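Local atomic coordinates of chromosome partition protein Smc (Pyrococcus yayanosii, PDB entry 5XEI), a protein that serves as the ATP-hydrolysing, DNA-binding SMC protein that is probably required for chromosome condensation and partitioning, seen here as its head domain with part of the coiled coil. Residues Glu165-Ala170 / Met366-Ala371. Sequence-based numbering, arbitrary orientation.
Sequences EISGIA and MRTLEA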
# COMPACT_ATOMS: atom_id res chain seq x y z
N GLU A 165 1.20 0.16 -15.76
CA GLU A 165 1.62 -1.23 -15.81
C GLU A 165 2.98 -1.40 -16.50
O GLU A 165 3.92 -1.96 -15.92
CB GLU A 165 0.53 -2.04 -16.52
CG GLU A 165 -0.77 -2.10 -15.72
CD GLU A 165 -1.77 -3.09 -16.30
OE1 GLU A 165 -2.99 -2.81 -16.24
OE2 GLU A 165 -1.33 -4.13 -16.83
N ILE A 166 3.11 -0.90 -17.73
CA ILE A 166 4.33 -1.16 -18.49
C ILE A 166 5.55 -0.58 -17.77
O ILE A 166 6.61 -1.21 -17.70
CB ILE A 166 4.20 -0.60 -19.92
CG1 ILE A 166 3.00 -1.21 -20.66
CG2 ILE A 166 5.48 -0.84 -20.68
CD1 ILE A 166 2.82 -2.68 -20.44
N SER A 167 5.41 0.63 -17.25
CA SER A 167 6.54 1.28 -16.60
C SER A 167 6.93 0.57 -15.32
O SER A 167 8.09 0.67 -14.90
CB SER A 167 6.22 2.75 -16.32
OG SER A 167 5.03 2.90 -15.57
N GLY A 168 6.00 -0.16 -14.70
CA GLY A 168 6.33 -0.93 -13.52
C GLY A 168 6.41 -0.13 -12.24
O GLY A 168 7.14 -0.52 -11.33
N ILE A 169 5.66 0.97 -12.14
CA ILE A 169 5.66 1.79 -10.93
C ILE A 169 5.04 1.10 -9.72
O ILE A 169 5.08 1.66 -8.62
CB ILE A 169 4.90 3.11 -11.18
CG1 ILE A 169 3.48 2.81 -11.68
CG2 ILE A 169 5.69 4.00 -12.13
CD1 ILE A 169 2.59 4.02 -11.80
N ALA A 170 4.47 -0.10 -9.88
CA ALA A 170 3.84 -0.75 -8.74
C ALA A 170 4.83 -0.95 -7.59
O ALA A 170 4.46 -0.81 -6.42
CB ALA A 170 3.24 -2.09 -9.14
N MET A 366 7.84 8.73 -16.56
CA MET A 366 8.17 9.59 -17.69
C MET A 366 9.20 8.94 -18.59
O MET A 366 9.10 9.02 -19.82
CB MET A 366 8.66 10.94 -17.20
CG MET A 366 7.68 11.66 -16.31
SD MET A 366 6.21 12.15 -17.23
CE MET A 366 6.97 13.05 -18.56
N ARG A 367 10.23 8.32 -18.00
CA ARG A 367 11.22 7.61 -18.80
C ARG A 367 10.56 6.58 -19.68
O ARG A 367 10.89 6.43 -20.85
CB ARG A 367 12.25 6.94 -17.90
CG ARG A 367 13.39 6.30 -18.67
CD ARG A 367 13.24 4.80 -18.90
NE ARG A 367 14.17 4.37 -19.93
CZ ARG A 367 14.87 3.24 -19.92
NH1 ARG A 367 14.77 2.39 -18.92
NH2 ARG A 367 15.71 2.97 -20.91
N THR A 368 9.62 5.83 -19.10
CA THR A 368 8.85 4.89 -19.90
C THR A 368 8.00 5.64 -20.91
O THR A 368 8.01 5.33 -22.10
CB THR A 368 7.97 4.03 -19.01
OG1 THR A 368 8.78 3.39 -18.01
CG2 THR A 368 7.25 2.97 -19.83
N LEU A 369 7.28 6.66 -20.44
CA LEU A 369 6.34 7.36 -21.30
C LEU A 369 7.04 7.99 -22.50
O LEU A 369 6.50 8.01 -23.60
CB LEU A 369 5.60 8.40 -20.49
CG LEU A 369 4.43 9.18 -21.10
CD1 LEU A 369 4.87 10.54 -21.51
CD2 LEU A 369 3.81 8.43 -22.27
N GLU A 370 8.26 8.46 -22.30
CA GLU A 370 8.96 9.11 -23.40
C GLU A 370 9.58 8.10 -24.35
O GLU A 370 9.54 8.31 -25.57
CB GLU A 370 10.01 10.08 -22.84
CG GLU A 370 9.36 11.39 -22.34
CD GLU A 370 10.02 12.00 -21.10
OE1 GLU A 370 9.28 12.60 -20.29
OE2 GLU A 370 11.26 11.92 -20.92
N ALA A 371 10.12 7.00 -23.82
CA ALA A 371 10.62 5.95 -24.70
C ALA A 371 9.52 5.49 -25.65
O ALA A 371 9.69 5.46 -26.88
CB ALA A 371 11.16 4.77 -23.88
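Thr368 meets Ser167 with both branches of its side chain, and the approach is one of van der Waals contact. The methyl CG2 lies over the CA and CB of Ser167, 3.7 Å from Ser167 CA, while the hydroxyl branch faces the CH2 group of the same residue, with Thr368 OG1 3.1 Å from Ser167 CB. Small residues at the point of closest approach let two helices come near, and here the alpha carbons of Ser167 and Thr368 are 5.4 Å apart. Ile166 adds a looser touch: its CG2 lies 4.3 Å from Thr368 CG2, although the end of its side chain, CD1, leads away. Phe440, on helix 424-440, touches both Ile166 and Thr368 in this buried contact.

The contact sits where the ABC-type ATPase head of SMC meets its coiled coil. Helix 156-167 ends in a Schellman motif, with Gly168 at positive phi (79°), and helix 170-246 then runs out into the coiled coil; helix 321-383 brings the chain back to the head.

Both hydroxyls are bonded within their own helices, and no hydrogen bond crosses between the segments. Ser167 OG, held between its backbone N and carbonyl carbon (chi1 55°), turns back to the carbonyl oxygens of Ile163 and Asp164, which leaves the CH2 to face Thr368. Thr368 OG1 likewise bonds to the carbonyl oxygen of Val364, one turn earlier; with CG2 anti to the backbone N and OG1 beside it (chi1 -55°), the methyl is carried to Ser167 while the hydroxyl, also touching Ser167, keeps its bond within its own helix. An alanine in place of Thr368 keeps neither branch and would probably leave a gap over the CA and CB of Ser167, with the carbonyl of Val364 losing its hydroxyl partner.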